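Sister chromatid cohesion protein (Chaetomium thermophilum, PDB 5T8V) probably acts as a cohesin loader that binds chromatin, this chain being its C-terminal HEAT-repeat fragment. Local coordinates at residues R723-A728 with Q782-R786; A730-L734 with V751-W756. One frame throughout, in Å; residues are numbered along the deposited sequence.

Interaction 1. Residues R723-A728 with Q782-R786; sequences RVLRSA and QTVKR
Arg-786 lies across Val-724, Ser-727 and Ala-728 of the facing helix and can be traced atom by atom. Its CB points toward helix 723-735, and with CG anti to the backbone N the chain carries CD to 3.9 Å from Ala-728 CA. A bend at chi3 (-75°) then turns the guanidinium across the helix. NE stands 3.6 Å from Ser-727 OG. CZ is 4.1 Å from Ala-728 CB, and NH2 ends 3.5 Å from Val-724 CG1. Ala-728 CB thus sits over one face of the group, whereas Ser-727 OG and Val-724 CG1 lie at its edge. None of these approaches is a hydrogen bond; Ser-727 OG has the carbonyl oxygens of Arg-723 and Val-724 within bonding range instead. One turn back, Gln-782 OE1 packs 3.6 Å from Arg-723 CD, the amide and guanidinium planes being 85° apart, while the Arg-723 guanidinium forms a salt bridge with Glu-775. Thr-783 OG1 packs 3.6 Å from Ser-727 CA and hydrogen-bonds with Leu-779 O of its own helix. The short segments cross at -64°, joining the start of helix 723-735 to the end of helix 773-786, whose Val-784 packs against helix 839-852 while Leu-725 touches helix 685-696.

Interaction 2. Residues A730-L734 with V751-W756; sequences ANGLL and VIEEIW
Leu-733 and Leu-734 share a first torsion that sets CG anti to the carbonyl carbon (both near -80°), yet their branches go to different partners in 751-756. Leu-733 sends CD1 to Ile-755 CD1, 3.9 Å away, the two side chains meeting tip to tip. On the Ile-755 side, CG1 takes the position between backbone N and carbonyl carbon (chi1 62°), from which CD1 reaches across. The same Leu-733 CD1 also lies 4.0 Å from Val-751 CG1, the two side chains crossing at about a right angle.

Leu-734 divides its two methyls. CD2 packs 3.7 Å from Ile-752 CD1, whereas CD1 meets the six-membered part of the Trp-756 indole, 3.9 Å from CH2. Ile-752 CD1 additionally approaches Leu-733 O at 3.9 Å, which places this methyl against the backbone between the two leucines. One turn earlier, Ala-730 CB comes to 3.6 Å from Trp-756 CZ2, so the indole spans the interval from Ala-730 to Leu-734.

The segment axes run at 146° to each other and come no closer than 10.8 Å, a separation filled by the side chains of the two segments themselves. Flanking helices add to the packing: Met-710 and Tyr-717 of helix 703-719 touch Leu-733 and Ile-755 respectively, and Val-796 of helix 791-801 touches Leu-734. The indole NE1 has a weak hydrogen bond with Tyr-717 OH. All seven touching residues are buried and no hydrogen bond crosses the interface, implying cohesion through apolar packing.

Helix 723-735 serves both contacts: residues 723-728 meet helix 773-786 in interaction 1, and residues 730-734 meet helix 742-755 in interaction 2. The two centres are 11 Å apart, and Thr-783 is the main junction. Its backbone O lies 3.1 Å from Asn-731 ND2, a probable hydrogen bond, while Thr-783 CG2 packs 3.7 Å from Ala-730 CB and Thr-783 OG1 packs against Trp-756 CZ2 (3.3 Å). Three helices consecutive in the chain are thereby joined, the partly buried, more polar contact adjoining the wholly buried apolar one. Both lie in the PDS5-like part of the helical repeat array.

Interaction 1. Residues R723-A728 with Q782-R786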
loop_
_atom_site.group_PDB
_atom_site.type_symbol
_atom_site.label_atom_id
_atom_site.label_comp_id
_atom_site.label_asym_id
_atom_site.label_seq_id
_atom_site.Cartn_x
_atom_site.Cartn_y
_atom_site.Cartn_z
ATOM N N ARG A 723 28.736 5.265 2.879
ATOM C CA ARG A 723 28.920 5.947 4.156
ATOM C C ARG A 723 27.901 7.062 4.358
ATOM O O ARG A 723 27.488 7.319 5.494
ATOM C CB ARG A 723 30.343 6.498 4.250
ATOM C CG ARG A 723 31.393 5.422 4.459
ATOM C CD ARG A 723 32.797 5.944 4.224
ATOM N NE ARG A 723 33.807 5.007 4.708
ATOM C CZ ARG A 723 35.104 5.088 4.431
ATOM N NH1 ARG A 723 35.564 6.063 3.657
ATOM N NH2 ARG A 723 35.944 4.188 4.924
ATOM N N VAL A 724 27.485 7.729 3.281
ATOM C CA VAL A 724 26.485 8.786 3.405
ATOM C C VAL A 724 25.157 8.201 3.871
ATOM O O VAL A 724 24.551 8.679 4.840
ATOM C CB VAL A 724 26.339 9.545 2.073
ATOM C CG1 VAL A 724 25.393 10.732 2.227
ATOM C CG2 VAL A 724 27.700 10.017 1.569
ATOM N N LEU A 725 24.687 7.151 3.191
ATOM C CA LEU A 725 23.490 6.449 3.637
ATOM C C LEU A 725 23.630 6.011 5.088
ATOM O O LEU A 725 22.887 6.468 5.960
ATOM C CB LEU A 725 23.217 5.233 2.749
ATOM C CG LEU A 725 22.766 5.441 1.303
ATOM C CD1 LEU A 725 22.236 4.119 0.766
ATOM C CD2 LEU A 725 21.720 6.544 1.169
ATOM N N ARG A 726 24.590 5.123 5.362
ATOM C CA ARG A 726 24.744 4.578 6.708
ATOM C C ARG A 726 24.753 5.679 7.762
ATOM O O ARG A 726 24.122 5.545 8.817
ATOM C CB ARG A 726 26.026 3.747 6.792
ATOM C CG ARG A 726 25.881 2.324 6.269
ATOM C CD ARG A 726 27.191 1.559 6.363
ATOM N NE ARG A 726 27.011 0.123 6.170
ATOM C CZ ARG A 726 28.004 -0.764 6.153
ATOM N NH1 ARG A 726 29.259 -0.368 6.313
ATOM N NH2 ARG A 726 27.741 -2.050 5.972
ATOM N N SER A 727 25.454 6.782 7.492
ATOM C CA SER A 727 25.515 7.869 8.465
ATOM C C SER A 727 24.151 8.526 8.650
ATOM O O SER A 727 23.774 8.872 9.775
ATOM C CB SER A 727 26.558 8.901 8.037
ATOM O OG SER A 727 26.231 9.476 6.784
ATOM N N ALA A 728 23.396 8.708 7.563
ATOM C CA ALA A 728 22.059 9.285 7.689
ATOM C C ALA A 728 21.129 8.358 8.466
ATOM O O ALA A 728 20.381 8.802 9.350
ATOM C CB ALA A 728 21.489 9.583 6.302
ATOM N N GLN A 782 31.326 10.522 11.066
ATOM C CA GLN A 782 30.411 11.102 10.090
ATOM C C GLN A 782 29.024 11.295 10.684
ATOM O O GLN A 782 28.371 12.317 10.438
ATOM C CB GLN A 782 30.335 10.218 8.846
ATOM C CG GLN A 782 31.499 10.389 7.882
ATOM C CD GLN A 782 31.313 9.613 6.588
ATOM O OE1 GLN A 782 32.227 8.929 6.128
ATOM N NE2 GLN A 782 30.128 9.721 5.990
ATOM N N THR A 783 28.558 10.328 11.477
ATOM C CA THR A 783 27.205 10.408 12.018
ATOM C C THR A 783 27.059 11.578 12.986
ATOM O O THR A 783 26.071 12.318 12.923
ATOM C CB THR A 783 26.836 9.093 12.706
ATOM O OG1 THR A 783 26.963 8.012 11.771
ATOM C CG2 THR A 783 25.400 9.135 13.229
ATOM N N VAL A 784 28.025 11.767 13.888
ATOM C CA VAL A 784 27.914 12.863 14.848
ATOM C C VAL A 784 28.160 14.199 14.160
ATOM O O VAL A 784 27.534 15.211 14.498
ATOM C CB VAL A 784 28.872 12.650 16.037
ATOM C CG1 VAL A 784 28.637 11.286 16.674
ATOM C CG2 VAL A 784 30.328 12.808 15.613
ATOM N N LYS A 785 29.073 14.230 13.186
ATOM C CA LYS A 785 29.303 15.457 12.431
ATOM C C LYS A 785 28.077 15.846 11.618
ATOM O O LYS A 785 27.874 17.032 11.335
ATOM C CB LYS A 785 30.516 15.293 11.513
ATOM C CG LYS A 785 30.599 16.325 10.390
ATOM C CD LYS A 785 32.035 16.525 9.923
ATOM C CE LYS A 785 32.109 17.310 8.620
ATOM N NZ LYS A 785 31.952 16.433 7.419
ATOM N N ARG A 786 27.249 14.871 11.249
ATOM C CA ARG A 786 26.101 15.154 10.397
ATOM C C ARG A 786 25.114 16.088 11.089
ATOM O O ARG A 786 24.736 17.126 10.535
ATOM C CB ARG A 786 25.421 13.846 9.992
ATOM C CG ARG A 786 24.077 14.030 9.312
ATOM C CD ARG A 786 23.584 12.728 8.701
ATOM N NE ARG A 786 24.296 12.402 7.469
ATOM C CZ ARG A 786 23.949 12.834 6.261
ATOM N NH1 ARG A 786 22.892 13.620 6.104
ATOM N NH2 ARG A 786 24.663 12.483 5.200
#

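Interaction 2. Residues A730-L734 with V751-W756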
loop_
_atom_site.group_PDB
_atom_site.type_symbol
_atom_site.label_atom_id
_atom_site.label_comp_id
_atom_site.label_asym_id
_atom_site.label_seq_id
_atom_site.Cartn_x
_atom_site.Cartn_y
_atom_site.Cartn_z
ATOM N N ALA A 730 22.000 6.094 10.719
ATOM C CA ALA A 730 22.393 6.110 12.124
ATOM C C ALA A 730 21.977 7.410 12.797
ATOM O O ALA A 730 21.607 7.415 13.977
ATOM C CB ALA A 730 23.903 5.902 12.247
ATOM N N ASN A 731 22.028 8.524 12.065
ATOM C CA ASN A 731 21.631 9.800 12.647
ATOM C C ASN A 731 20.143 9.813 12.973
ATOM O O ASN A 731 19.742 10.277 14.048
ATOM C CB ASN A 731 21.984 10.946 11.699
ATOM C CG ASN A 731 21.861 12.303 12.359
ATOM O OD1 ASN A 731 20.758 12.816 12.548
ATOM N ND2 ASN A 731 22.997 12.894 12.718
ATOM N N GLY A 732 19.308 9.302 12.065
ATOM C CA GLY A 732 17.882 9.224 12.357
ATOM C C GLY A 732 17.577 8.276 13.503
ATOM O O GLY A 732 16.871 8.630 14.454
ATOM N N LEU A 733 18.104 7.052 13.423
ATOM C CA LEU A 733 17.937 6.088 14.505
ATOM C C LEU A 733 18.294 6.706 15.848
ATOM O O LEU A 733 17.536 6.600 16.818
ATOM C CB LEU A 733 18.804 4.854 14.244
ATOM C CG LEU A 733 18.295 3.868 13.195
ATOM C CD1 LEU A 733 19.400 2.902 12.795
ATOM C CD2 LEU A 733 17.094 3.106 13.722
ATOM N N LEU A 734 19.455 7.359 15.921
ATOM C CA LEU A 734 19.861 7.991 17.169
ATOM C C LEU A 734 18.876 9.078 17.579
ATOM O O LEU A 734 18.510 9.178 18.755
ATOM C CB LEU A 734 21.272 8.558 17.037
ATOM C CG LEU A 734 22.410 7.550 17.228
ATOM C CD1 LEU A 734 23.727 8.067 16.668
ATOM C CD2 LEU A 734 22.572 7.213 18.705
ATOM N N VAL A 751 18.746 -1.664 17.961
ATOM C CA VAL A 751 19.359 -1.606 16.636
ATOM C C VAL A 751 20.727 -0.941 16.712
ATOM O O VAL A 751 21.708 -1.435 16.144
ATOM C CB VAL A 751 18.430 -0.874 15.650
ATOM C CG1 VAL A 751 19.087 -0.750 14.282
ATOM C CG2 VAL A 751 17.100 -1.606 15.532
ATOM N N ILE A 752 20.814 0.190 17.413
ATOM C CA ILE A 752 22.081 0.913 17.486
ATOM C C ILE A 752 23.153 0.043 18.134
ATOM O O ILE A 752 24.315 0.045 17.711
ATOM C CB ILE A 752 21.888 2.244 18.233
ATOM C CG1 ILE A 752 20.902 3.129 17.465
ATOM C CG2 ILE A 752 23.221 2.972 18.399
ATOM C CD1 ILE A 752 20.349 4.272 18.271
ATOM N N GLU A 753 22.780 -0.716 19.166
ATOM C CA GLU A 753 23.714 -1.659 19.769
ATOM C C GLU A 753 24.164 -2.699 18.755
ATOM O O GLU A 753 25.328 -3.118 18.756
ATOM C CB GLU A 753 23.073 -2.346 20.977
ATOM C CG GLU A 753 22.603 -1.402 22.074
ATOM C CD GLU A 753 22.145 -2.134 23.323
ATOM O OE1 GLU A 753 22.468 -3.331 23.467
ATOM O OE2 GLU A 753 21.457 -1.512 24.159
ATOM N N GLU A 754 23.256 -3.130 17.878
ATOM C CA GLU A 754 23.599 -4.180 16.926
ATOM C C GLU A 754 24.555 -3.670 15.851
ATOM O O GLU A 754 25.571 -4.312 15.558
ATOM C CB GLU A 754 22.329 -4.745 16.291
ATOM C CG GLU A 754 22.582 -5.916 15.355
ATOM C CD GLU A 754 21.301 -6.526 14.829
ATOM O OE1 GLU A 754 20.218 -6.185 15.354
ATOM O OE2 GLU A 754 21.373 -7.345 13.888
ATOM N N ILE A 755 24.251 -2.516 15.254
ATOM C CA ILE A 755 25.001 -2.059 14.087
ATOM C C ILE A 755 26.272 -1.290 14.440
ATOM O O ILE A 755 27.190 -1.224 13.610
ATOM C CB ILE A 755 24.118 -1.189 13.172
ATOM C CG1 ILE A 755 23.647 0.075 13.905
ATOM C CG2 ILE A 755 22.929 -2.000 12.665
ATOM C CD1 ILE A 755 22.867 1.046 13.031
ATOM N N TRP A 756 26.355 -0.710 15.636
ATOM C CA TRP A 756 27.524 0.059 16.050
ATOM C C TRP A 756 28.371 -0.654 17.093
ATOM O O TRP A 756 29.597 -0.717 16.954
ATOM C CB TRP A 756 27.091 1.428 16.598
ATOM C CG TRP A 756 26.952 2.492 15.549
ATOM C CD1 TRP A 756 26.719 2.308 14.216
ATOM C CD2 TRP A 756 27.048 3.907 15.748
ATOM N NE1 TRP A 756 26.658 3.522 13.576
ATOM C CE2 TRP A 756 26.859 4.519 14.494
ATOM C CE3 TRP A 756 27.274 4.715 16.865
ATOM C CZ2 TRP A 756 26.889 5.901 14.327
ATOM C CZ3 TRP A 756 27.303 6.087 16.697
ATOM C CH2 TRP A 756 27.113 6.666 15.437
#